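Local coordinates for protein pumilio homology domain family member 4 (Saccharomyces cerevisiae, PDB 3BWT) that binds single-stranded RNA, recognising messenger RNAs through the Pumilio repeats of its RNA-binding domain, and is linked to regulation of gene expression, at residues I212-K215 and E216-N220; Y222-T225 and H226-V229. One frame throughout, in Å; residues are numbered along the deposited sequence.

Contact 1 (I212-K215 and E216-N220); sequences IITK and EAEKN
Lys-215 and Glu-218 form an i to i+3 salt bridge on the last turns of helix 205-219, in the sixth Pumilio repeat of an all-helical PUF domain. NZ of Lys-215 lies 3.1 Å from OE1 of Glu-218, on its syn side, 27° out of the carboxylate plane. Bent at chi2 (-87°) and again at chi3, the lysine chain reaches outward from the helix and lays CE and NZ across the glutamate's carboxylate, with CE of Lys-215 within 3.6 Å of OE2 of Glu-218. An alanine in place of Lys-215 would probably leave the Glu-218 carboxylate without its cationic mate and freer to turn. Both residues suit the helix surface, where charges can meet near solvent; Lys-215 has a second partner in Asp-178, though that ion pair is long and weak. Ile-212 and Ile-213 suit the buried side and pack on helix 224-232. The Glu-216 carboxylate turns to the start of that helix and is bonded there by Thr-225. Thr-214 OG1 bonds to Lys-251, its methyl facing Glu-218. The i to i+4 backbone bonds weaken at Lys-219 N to Lys-215 O before Asn-220 leaves the helix with positive phi. The straightest runs from Glu-216 N to Ile-212 O, 3.0 Å at 172°.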
ATOM      1  N   ILE A 212       4.726   8.944   4.991  1.00 21.16           N
ATOM      2  CA  ILE A 212       4.734   9.469   6.343  1.00 19.96           C
ATOM      3  C   ILE A 212       4.314  10.920   6.296  1.00 20.06           C
ATOM      4  O   ILE A 212       3.503  11.365   7.095  1.00 21.02           O
ATOM      5  CB  ILE A 212       6.136   9.390   6.961  1.00 21.06           C
ATOM      6  CG1 ILE A 212       6.535   7.927   7.154  1.00 17.90           C
ATOM      7  CG2 ILE A 212       6.201  10.196   8.277  1.00 17.69           C
ATOM      8  CD1 ILE A 212       7.968   7.741   7.587  1.00 17.86           C
ATOM      9  N   ILE A 213       4.876  11.652   5.343  1.00 21.56           N
ATOM     10  CA  ILE A 213       4.587  13.069   5.195  1.00 19.34           C
ATOM     11  C   ILE A 213       3.162  13.279   4.710  1.00 20.33           C
ATOM     12  O   ILE A 213       2.430  14.101   5.243  1.00 23.24           O
ATOM     13  CB  ILE A 213       5.576  13.714   4.237  1.00 18.46           C
ATOM     14  CG1 ILE A 213       6.993  13.504   4.768  1.00 19.17           C
ATOM     15  CG2 ILE A 213       5.274  15.193   4.065  1.00 19.75           C
ATOM     16  CD1 ILE A 213       8.058  14.216   3.980  1.00 19.11           C
ATOM     17  N   THR A 214       2.772  12.517   3.700  1.00 20.43           N
ATOM     18  CA  THR A 214       1.398  12.511   3.216  1.00 21.15           C
ATOM     19  C   THR A 214       0.389  12.401   4.353  1.00 22.65           C
ATOM     20  O   THR A 214      -0.594  13.144   4.410  1.00 22.54           O
ATOM     21  CB  THR A 214       1.184  11.330   2.251  1.00 19.98           C
ATOM     22  OG1 THR A 214       1.851  11.615   1.019  1.00 21.00           O
ATOM     23  CG2 THR A 214      -0.303  11.085   1.989  1.00 16.73           C
ATOM     24  N   LYS A 215       0.650  11.462   5.252  1.00 22.69           N
ATOM     25  CA  LYS A 215      -0.259  11.148   6.343  1.00 23.86           C
ATOM     26  C   LYS A 215      -0.311  12.278   7.357  1.00 26.41           C
ATOM     27  O   LYS A 215      -1.391  12.734   7.751  1.00 27.24           O
ATOM     28  CB  LYS A 215       0.164   9.836   7.010  1.00 22.48           C
ATOM     29  CG  LYS A 215      -0.512   8.615   6.406  1.00 24.09           C
ATOM     30  CD  LYS A 215      -1.863   8.374   7.097  1.00 28.14           C
ATOM     31  CE  LYS A 215      -2.898   7.796   6.151  1.00 25.40           C
ATOM     32  NZ  LYS A 215      -4.281   7.870   6.700  1.00 27.73           N
ATOM     33  N   GLU A 216       0.862  12.731   7.774  1.00 23.47           N
ATOM     34  CA  GLU A 216       0.944  13.857   8.685  1.00 24.59           C
ATOM     35  C   GLU A 216       0.290  15.106   8.109  1.00 27.26           C
ATOM     36  O   GLU A 216      -0.349  15.865   8.838  1.00 32.42           O
ATOM     37  CB  GLU A 216       2.391  14.129   9.063  1.00 21.28           C
ATOM     38  CG  GLU A 216       2.962  13.029   9.892  1.00 17.78           C
ATOM     39  CD  GLU A 216       4.168  13.462  10.658  1.00 18.61           C
ATOM     40  OE1 GLU A 216       4.837  14.407  10.207  1.00 19.76           O
ATOM     41  OE2 GLU A 216       4.450  12.848  11.708  1.00 19.02           O
ATOM     42  N   ALA A 217       0.435  15.312   6.805  1.00 23.61           N
ATOM     43  CA  ALA A 217      -0.175  16.469   6.158  1.00 24.92           C
ATOM     44  C   ALA A 217      -1.691  16.359   6.172  1.00 32.63           C
ATOM     45  O   ALA A 217      -2.388  17.365   6.292  1.00 44.40           O
ATOM     46  CB  ALA A 217       0.327  16.630   4.746  1.00 19.38           C
ATOM     47  N   GLU A 218      -2.195  15.134   6.049  1.00 31.56           N
ATOM     48  CA  GLU A 218      -3.630  14.886   6.121  1.00 35.79           C
ATOM     49  C   GLU A 218      -4.186  15.471   7.411  1.00 38.75           C
ATOM     50  O   GLU A 218      -5.215  16.147   7.404  1.00 40.31           O
ATOM     51  CB  GLU A 218      -3.928  13.382   6.104  1.00 38.12           C
ATOM     52  CG  GLU A 218      -3.904  12.714   4.741  1.00 39.47           C
ATOM     53  CD  GLU A 218      -4.210  11.220   4.819  1.00 53.57           C
ATOM     54  OE1 GLU A 218      -4.876  10.790   5.792  1.00 47.85           O
ATOM     55  OE2 GLU A 218      -3.786  10.477   3.906  1.00 43.19           O
ATOM     56  N   LYS A 219      -3.489  15.203   8.512  1.00 28.78           N
ATOM     57  CA  LYS A 219      -3.975  15.541   9.843  1.00 31.97           C
ATOM     58  C   LYS A 219      -3.627  16.966  10.263  1.00 33.62           C
ATOM     59  O   LYS A 219      -4.177  17.485  11.230  1.00 49.99           O
ATOM     60  CB  LYS A 219      -3.405  14.559  10.867  1.00 31.37           C
ATOM     61  CG  LYS A 219      -3.764  13.106  10.604  1.00 41.64           C
ATOM     62  CD  LYS A 219      -2.927  12.171  11.465  1.00 38.90           C
ATOM     63  CE  LYS A 219      -3.152  10.707  11.106  1.00 39.23           C
ATOM     64  NZ  LYS A 219      -2.302   9.805  11.939  1.00 32.05           N
ATOM     65  N   ASN A 220      -2.711  17.595   9.541  1.00 38.59           N
ATOM     66  CA  ASN A 220      -2.237  18.931   9.905  1.00 40.95           C
ATOM     67  C   ASN A 220      -1.491  18.920  11.232  1.00 28.94           C
ATOM     68  O   ASN A 220      -1.419  19.931  11.925  1.00 35.78           O
ATOM     69  CB  ASN A 220      -3.395  19.931   9.938  1.00 34.48           C
ATOM     70  CG  ASN A 220      -4.122  20.021   8.607  1.00 40.24           C
ATOM     71  OD1 ASN A 220      -5.297  19.673   8.504  1.00 49.88           O
ATOM     72  ND2 ASN A 220      -3.418  20.475   7.576  1.00 31.10           N
TER

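Contact 2 (Y222-T225 and H226-V229)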
ATOM      1  N   TYR A 222       2.282  17.818  12.582  1.00 27.99           N
ATOM      2  CA  TYR A 222       3.591  17.465  12.040  1.00 22.39           C
ATOM      3  C   TYR A 222       4.615  17.040  13.086  1.00 24.95           C
ATOM      4  O   TYR A 222       4.925  17.786  14.013  1.00 28.82           O
ATOM      5  CB  TYR A 222       4.129  18.609  11.185  1.00 20.10           C
ATOM      6  CG  TYR A 222       3.197  18.957  10.055  1.00 23.03           C
ATOM      7  CD1 TYR A 222       2.117  19.809  10.253  1.00 27.38           C
ATOM      8  CD2 TYR A 222       3.379  18.417   8.794  1.00 21.05           C
ATOM      9  CE1 TYR A 222       1.252  20.121   9.213  1.00 25.89           C
ATOM     10  CE2 TYR A 222       2.522  18.718   7.756  1.00 19.63           C
ATOM     11  CZ  TYR A 222       1.464  19.570   7.967  1.00 24.95           C
ATOM     12  OH  TYR A 222       0.615  19.864   6.926  1.00 24.83           O
ATOM     13  N   ASP A 223       5.139  15.831  12.918  1.00 21.52           N
ATOM     14  CA  ASP A 223       6.140  15.287  13.822  1.00 22.54           C
ATOM     15  C   ASP A 223       7.301  14.711  13.012  1.00 26.94           C
ATOM     16  O   ASP A 223       8.393  15.284  12.992  1.00 27.50           O
ATOM     17  CB  ASP A 223       5.521  14.224  14.743  1.00 19.79           C
ATOM     18  CG  ASP A 223       6.554  13.516  15.613  1.00 23.14           C
ATOM     19  OD1 ASP A 223       7.764  13.781  15.448  1.00 24.01           O
ATOM     20  OD2 ASP A 223       6.159  12.685  16.464  1.00 22.47           O
ATOM     21  N   TYR A 224       7.068  13.581  12.341  1.00 24.41           N
ATOM     22  CA  TYR A 224       8.135  12.906  11.606  1.00 21.35           C
ATOM     23  C   TYR A 224       8.502  13.667  10.337  1.00 27.49           C
ATOM     24  O   TYR A 224       9.633  13.583   9.857  1.00 25.07           O
ATOM     25  CB  TYR A 224       7.775  11.447  11.313  1.00 19.67           C
ATOM     26  CG  TYR A 224       7.695  10.601  12.567  1.00 22.70           C
ATOM     27  CD1 TYR A 224       8.848  10.106  13.169  1.00 19.64           C
ATOM     28  CD2 TYR A 224       6.466  10.325  13.169  1.00 20.41           C
ATOM     29  CE1 TYR A 224       8.778   9.350  14.330  1.00 21.32           C
ATOM     30  CE2 TYR A 224       6.384   9.570  14.320  1.00 19.46           C
ATOM     31  CZ  TYR A 224       7.543   9.085  14.900  1.00 24.05           C
ATOM     32  OH  TYR A 224       7.461   8.337  16.053  1.00 24.84           O
ATOM     33  N   THR A 225       7.551  14.425   9.806  1.00 19.95           N
ATOM     34  CA  THR A 225       7.838  15.275   8.672  1.00 20.02           C
ATOM     35  C   THR A 225       9.042  16.148   9.006  1.00 23.24           C
ATOM     36  O   THR A 225      10.008  16.215   8.255  1.00 24.32           O
ATOM     37  CB  THR A 225       6.625  16.156   8.326  1.00 23.11           C
ATOM     38  OG1 THR A 225       5.552  15.328   7.858  1.00 23.87           O
ATOM     39  CG2 THR A 225       6.982  17.164   7.252  1.00 19.73           C
ATOM     40  N   HIS A 226       8.989  16.814  10.153  1.00 28.31           N
ATOM     41  CA  HIS A 226      10.067  17.710  10.545  1.00 25.76           C
ATOM     42  C   HIS A 226      11.370  16.952  10.756  1.00 25.23           C
ATOM     43  O   HIS A 226      12.441  17.430  10.385  1.00 27.34           O
ATOM     44  CB  HIS A 226       9.695  18.511  11.798  1.00 20.68           C
ATOM     45  CG  HIS A 226       8.641  19.548  11.560  1.00 25.79           C
ATOM     46  ND1 HIS A 226       7.428  19.541  12.217  1.00 26.32           N
ATOM     47  CD2 HIS A 226       8.616  20.622  10.734  1.00 23.43           C
ATOM     48  CE1 HIS A 226       6.703  20.569  11.808  1.00 26.44           C
ATOM     49  NE2 HIS A 226       7.399  21.239  10.907  1.00 24.25           N
ATOM     50  N   LYS A 227      11.285  15.767  11.347  1.00 25.34           N
ATOM     51  CA  LYS A 227      12.493  14.985  11.600  1.00 29.17           C
ATOM     52  C   LYS A 227      13.146  14.479  10.299  1.00 27.02           C
ATOM     53  O   LYS A 227      14.375  14.430  10.185  1.00 24.60           O
ATOM     54  CB  LYS A 227      12.195  13.843  12.569  1.00 25.14           C
ATOM     55  CG  LYS A 227      11.845  14.318  13.978  1.00 24.20           C
ATOM     56  CD  LYS A 227      11.570  13.137  14.911  1.00 31.69           C
ATOM     57  CE  LYS A 227      11.202  13.585  16.327  1.00 22.79           C
ATOM     58  NZ  LYS A 227      10.921  12.455  17.240  1.00 20.53           N
ATOM     59  N   ILE A 228      12.318  14.127   9.317  1.00 24.13           N
ATOM     60  CA  ILE A 228      12.803  13.731   8.001  1.00 22.12           C
ATOM     61  C   ILE A 228      13.484  14.903   7.314  1.00 28.33           C
ATOM     62  O   ILE A 228      14.621  14.792   6.855  1.00 29.54           O
ATOM     63  CB  ILE A 228      11.661  13.259   7.087  1.00 21.36           C
ATOM     64  CG1 ILE A 228      11.050  11.958   7.602  1.00 19.02           C
ATOM     65  CG2 ILE A 228      12.158  13.080   5.665  1.00 18.55           C
ATOM     66  CD1 ILE A 228       9.771  11.604   6.905  1.00 17.99           C
ATOM     67  N   VAL A 229      12.778  16.026   7.231  1.00 26.88           N
ATOM     68  CA  VAL A 229      13.333  17.208   6.596  1.00 27.40           C
ATOM     69  C   VAL A 229      14.687  17.546   7.201  1.00 28.21           C
ATOM     70  O   VAL A 229      15.655  17.796   6.479  1.00 36.16           O
ATOM     71  CB  VAL A 229      12.396  18.408   6.711  1.00 26.11           C
ATOM     72  CG1 VAL A 229      13.059  19.648   6.143  1.00 22.62           C
ATOM     73  CG2 VAL A 229      11.103  18.120   5.970  1.00 32.84           C
TER
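Tyr-222 and His-226 meet one turn apart where helix 224-232 begins, and the imidazole lies against the tyrosine's CB: CE1 of His-226 is 3.3 Å from CB of Tyr-222. The edge of the imidazole also faces the backbone O of Tyr-222, in the ring plane. The phenol leads off the other way, toward Ala-217 of the preceding helix and Ile-257. Asp-223 holds the N-cap position but makes no capping bond with its side chain. With its CG anti to the backbone N (chi1 174°), the carboxylate instead leans over one face of the Tyr-224 ring, its CG 4.0 Å above the plane and offset toward the rim. From there OD1 meets the extended chain of Lys-227, 3.6 Å from CE and a long 3.9 Å from NZ, a loose ion pair. The i to i+4 spacing brings both onto the same side of the first turn. Tyr-224, Thr-225, Ile-228 and Val-229 suit the buried side: the tyrosine hydroxyl bonds to Asp-190, Thr-225 OG1 is taken up by Glu-216, Ile-228 packs against Leu-193, and Val-229 on Val-258. Ile-228 N is bonded to Tyr-224 O at 2.8 Å. Such a first turn, polar outside and wedged between neighbouring helices, belongs to the stacked helical repeats of the Pumilio fold.

Overall arrangement
The two contacts follow one another along the chain and both lie within the sixth Pumilio repeat, contact 1 on helix 205-219 and contact 2 at the start of helix 224-232, with their centres about 10 Å apart. Glu-216 of contact 1 joins them. Its OE1 lies 2.6 Å from OG1 of Thr-225, and its OE2 lies 2.8 Å from the backbone N of Tyr-224, both probable hydrogen bonds; OE1 also takes the backbone N of Asp-223. The carboxylate thus comes from the preceding helix to amides at the start of the second. Packing adds to this, with CA of Ala-217 lying 3.6 Å from OH of Tyr-222. Together they join two consecutive helices; this is packing within the RNA-binding domain, and no contact with RNA is assigned to these residues.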